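Local coordinates for ChrR-like cupin domain-containing protein (Ralstonia eutropha JMP134, PDB 3EBR) that is of unknown function but belongs to the RmlC-like cupins, with a ChrR-type cupin domain in a chain that probably assembles as a tetramer, at residues T17-A23 and R139-Y143. Residues are numbered along the deposited sequence.
Sequences TPWMPFA and RYLNY
One guanidinium group is used twice over: Arg139 lies over the face of the Phe22 ring and also holds a backbone carbonyl of the same segment, 17-23. Its CZ lies 4.1 Å from the centroid of the Phe22 ring and 17° off the ring normal, a cation-pi contact. At the guanidinium edge, Arg139 NE donates to Ala23 O at 3.0 Å (N-H...O 132°), and NH2 adds a weak hydrogen bond to Ala23 O, also 3.0 Å. An inverse gamma turn centred on Phe22 (phi/psi -81/70), with a weak 2.8 Å hydrogen bond from Ala23 N to Pro21 O, places ring and carbonyl together. Arg139 reaches them with chi1 t, chi2 t and chi3 m; its NH1 forms a salt bridge with Glu131. Residues 17-23 are otherwise extended, and CA atoms pair Met20 with Tyr143 (7.4 Å) and Ala23 with Arg139 (7.3 Å). In this cupin fold, strand 20-21 is within this chain an outermost strand of an antiparallel sheet, with backbone hydrogen bonds between Met20 and Val31 of strand 30-37; the contact thus packs the C-terminal helix 133-146 against that strand. Selenomethionine Met20 (chi1 p, chi2 t) points toward the helix: its CB makes a CH-pi contact 3.9 Å from the Tyr143 ring centroid, 22° off the normal, while SE is obliquely placed 4.9 Å from that centroid, a Met-aromatic contact. With chi1 t, both Tyr140 and Tyr143 reach Pro18, whose CG is 3.5 Å from Tyr143 CE1 and whose CD is 4.1 Å from Tyr140 CE1. Tyr140 OH hydrogen-bonds to Lys152 N, and Thr17 OG1 to Tyr33 O.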
ATOM      1  N   THR A  17       9.356  23.860   2.720  1.00 46.74           N
ATOM      2  CA  THR A  17       8.288  23.654   1.765  1.00 45.28           C
ATOM      3  C   THR A  17       7.288  24.776   2.132  1.00 44.76           C
ATOM      4  O   THR A  17       6.900  24.889   3.301  1.00 45.39           O
ATOM      5  CB  THR A  17       7.712  22.234   1.821  1.00 44.45           C
ATOM      6  OG1 THR A  17       6.594  22.164   0.932  1.00 46.15           O
ATOM      7  CG2 THR A  17       7.272  21.849   3.228  1.00 42.91           C
ATOM      8  N   PRO A  18       6.890  25.625   1.159  1.00 43.90           N
ATOM      9  CA  PRO A  18       6.005  26.731   1.547  1.00 42.51           C
ATOM     10  C   PRO A  18       4.514  26.429   1.738  1.00 42.34           C
ATOM     11  O   PRO A  18       3.984  25.488   1.142  1.00 42.12           O
ATOM     12  CB  PRO A  18       6.140  27.698   0.354  1.00 42.42           C
ATOM     13  CG  PRO A  18       6.390  26.846  -0.793  1.00 41.83           C
ATOM     14  CD  PRO A  18       7.186  25.666  -0.291  1.00 43.51           C
ATOM     15  N   TRP A  19       3.881  27.230   2.610  1.00 42.60           N
ATOM     16  CA  TRP A  19       2.443  27.206   2.814  1.00 40.78           C
ATOM     17  C   TRP A  19       1.974  27.922   1.578  1.00 39.61           C
ATOM     18  O   TRP A  19       2.579  28.929   1.205  1.00 38.83           O
ATOM     19  CB  TRP A  19       1.939  27.975   4.031  1.00 40.96           C
ATOM     20  CG  TRP A  19       1.964  27.266   5.317  1.00 41.33           C
ATOM     21  CD1 TRP A  19       2.831  27.443   6.345  1.00 39.83           C
ATOM     22  CD2 TRP A  19       1.025  26.272   5.740  1.00 44.09           C
ATOM     23  NE1 TRP A  19       2.494  26.616   7.395  1.00 40.83           N
ATOM     24  CE2 TRP A  19       1.386  25.885   7.050  1.00 43.78           C
ATOM     25  CE3 TRP A  19      -0.093  25.668   5.134  1.00 43.34           C
ATOM     26  CZ2 TRP A  19       0.681  24.898   7.766  1.00 43.84           C
ATOM     27  CZ3 TRP A  19      -0.802  24.692   5.845  1.00 42.77           C
ATOM     28  CH2 TRP A  19      -0.411  24.319   7.152  1.00 43.30           C
HETATM   29  N   MSE A  20       0.915  27.436   0.949  1.00 40.02           N
HETATM   30  CA  MSE A  20       0.403  28.065  -0.264  1.00 39.84           C
HETATM   31  C   MSE A  20      -1.110  27.939  -0.371  1.00 40.84           C
HETATM   32  O   MSE A  20      -1.661  26.943   0.084  1.00 41.32           O
HETATM   33  CB  MSE A  20       1.075  27.443  -1.485  1.00 40.65           C
HETATM   34  CG  MSE A  20       0.877  25.918  -1.656  1.00 37.13           C
HETATM   35 SE   MSE A  20       1.821  25.201  -3.188  0.75 36.16          SE
HETATM   36  CE  MSE A  20       1.123  26.211  -4.292  1.00 42.61           C
ATOM     37  N   PRO A  21      -1.775  28.928  -0.997  1.00 41.72           N
ATOM     38  CA  PRO A  21      -3.227  28.865  -1.130  1.00 42.66           C
ATOM     39  C   PRO A  21      -3.623  27.744  -2.072  1.00 43.70           C
ATOM     40  O   PRO A  21      -2.884  27.451  -3.020  1.00 43.38           O
ATOM     41  CB  PRO A  21      -3.594  30.223  -1.724  1.00 41.95           C
ATOM     42  CG  PRO A  21      -2.359  30.739  -2.309  1.00 43.04           C
ATOM     43  CD  PRO A  21      -1.217  30.136  -1.631  1.00 42.80           C
ATOM     44  N   PHE A  22      -4.793  27.150  -1.834  1.00 44.57           N
ATOM     45  CA  PHE A  22      -5.292  26.036  -2.635  1.00 44.92           C
ATOM     46  C   PHE A  22      -5.916  26.645  -3.921  1.00 44.85           C
ATOM     47  O   PHE A  22      -7.133  26.609  -4.133  1.00 45.25           O
ATOM     48  CB  PHE A  22      -6.255  25.176  -1.788  1.00 45.50           C
ATOM     49  CG  PHE A  22      -6.338  23.729  -2.224  1.00 46.00           C
ATOM     50  CD1 PHE A  22      -7.105  23.345  -3.315  1.00 46.14           C
ATOM     51  CD2 PHE A  22      -5.651  22.742  -1.511  1.00 47.76           C
ATOM     52  CE1 PHE A  22      -7.171  22.000  -3.706  1.00 46.90           C
ATOM     53  CE2 PHE A  22      -5.718  21.402  -1.886  1.00 48.48           C
ATOM     54  CZ  PHE A  22      -6.478  21.031  -2.991  1.00 45.95           C
ATOM     55  N   ALA A  23      -5.043  27.180  -4.785  1.00 44.47           N
ATOM     56  CA  ALA A  23      -5.420  27.862  -6.017  1.00 44.01           C
ATOM     57  C   ALA A  23      -5.763  26.869  -7.121  1.00 45.37           C
ATOM     58  O   ALA A  23      -5.160  25.800  -7.173  1.00 46.27           O
ATOM     59  CB  ALA A  23      -4.292  28.764  -6.476  1.00 42.46           C
ATOM     60  N   ARG A 139       0.450  22.669  -8.861  1.00 44.31           N
ATOM     61  CA  ARG A 139       0.296  23.768  -7.902  1.00 43.82           C
ATOM     62  C   ARG A 139       1.622  24.067  -7.173  1.00 43.29           C
ATOM     63  O   ARG A 139       2.021  25.225  -7.099  1.00 42.79           O
ATOM     64  CB  ARG A 139      -0.842  23.447  -6.926  1.00 44.32           C
ATOM     65  CG  ARG A 139      -1.094  24.465  -5.818  1.00 42.03           C
ATOM     66  CD  ARG A 139      -2.217  24.193  -4.832  1.00 43.54           C
ATOM     67  NE  ARG A 139      -3.537  24.012  -5.431  1.00 44.12           N
ATOM     68  CZ  ARG A 139      -4.028  22.868  -5.914  1.00 44.31           C
ATOM     69  NH1 ARG A 139      -3.331  21.728  -5.924  1.00 47.53           N
ATOM     70  NH2 ARG A 139      -5.250  22.865  -6.423  1.00 50.78           N
ATOM     71  N   TYR A 140       2.291  23.025  -6.670  1.00 44.01           N
ATOM     72  CA  TYR A 140       3.584  23.173  -5.977  1.00 43.80           C
ATOM     73  C   TYR A 140       4.631  23.835  -6.886  1.00 43.61           C
ATOM     74  O   TYR A 140       5.246  24.823  -6.490  1.00 44.53           O
ATOM     75  CB  TYR A 140       4.081  21.821  -5.429  1.00 44.10           C
ATOM     76  CG  TYR A 140       5.457  21.907  -4.798  1.00 45.03           C
ATOM     77  CD1 TYR A 140       5.628  22.457  -3.523  1.00 44.38           C
ATOM     78  CD2 TYR A 140       6.591  21.444  -5.477  1.00 41.44           C
ATOM     79  CE1 TYR A 140       6.900  22.555  -2.942  1.00 45.00           C
ATOM     80  CE2 TYR A 140       7.863  21.540  -4.907  1.00 43.05           C
ATOM     81  CZ  TYR A 140       8.012  22.089  -3.638  1.00 43.72           C
ATOM     82  OH  TYR A 140       9.267  22.186  -3.072  1.00 42.82           O
ATOM     83  N   LEU A 141       4.786  23.317  -8.102  1.00 43.21           N
ATOM     84  CA  LEU A 141       5.733  23.880  -9.081  1.00 42.94           C
ATOM     85  C   LEU A 141       5.307  25.270  -9.608  1.00 43.55           C
ATOM     86  O   LEU A 141       6.186  26.086  -9.877  1.00 45.70           O
ATOM     87  CB  LEU A 141       5.973  22.901 -10.244  1.00 42.81           C
ATOM     88  CG  LEU A 141       6.634  21.551  -9.919  1.00 38.52           C
ATOM     89  CD1 LEU A 141       6.612  20.651 -11.140  1.00 29.27           C
ATOM     90  CD2 LEU A 141       8.059  21.726  -9.402  1.00 35.02           C
ATOM     91  N   ASN A 142       4.001  25.530  -9.778  1.00 44.55           N
ATOM     92  CA  ASN A 142       3.505  26.863 -10.235  1.00 45.97           C
ATOM     93  C   ASN A 142       3.771  27.978  -9.206  1.00 45.55           C
ATOM     94  O   ASN A 142       4.120  29.091  -9.598  1.00 45.42           O
ATOM     95  CB  ASN A 142       2.000  26.862 -10.616  1.00 47.18           C
ATOM     96  CG  ASN A 142       1.688  26.127 -11.940  1.00 51.05           C
ATOM     97  OD1 ASN A 142       2.529  25.999 -12.833  1.00 55.89           O
ATOM     98  ND2 ASN A 142       0.450  25.652 -12.057  1.00 54.65           N
ATOM     99  N   TYR A 143       3.583  27.681  -7.915  1.00 45.28           N
ATOM    100  CA  TYR A 143       3.853  28.643  -6.824  1.00 45.80           C
ATOM    101  C   TYR A 143       5.339  28.916  -6.706  1.00 47.01           C
ATOM    102  O   TYR A 143       5.733  30.068  -6.504  1.00 48.12           O
ATOM    103  CB  TYR A 143       3.309  28.127  -5.497  1.00 45.79           C
ATOM    104  CG  TYR A 143       3.568  28.957  -4.245  1.00 45.19           C
ATOM    105  CD1 TYR A 143       4.768  28.842  -3.528  1.00 47.06           C
ATOM    106  CD2 TYR A 143       2.590  29.809  -3.733  1.00 47.42           C
ATOM    107  CE1 TYR A 143       5.004  29.598  -2.372  1.00 47.00           C
ATOM    108  CE2 TYR A 143       2.817  30.566  -2.572  1.00 47.77           C
ATOM    109  CZ  TYR A 143       4.025  30.457  -1.902  1.00 47.13           C
ATOM    110  OH  TYR A 143       4.248  31.198  -0.765  1.00 47.15           O
TER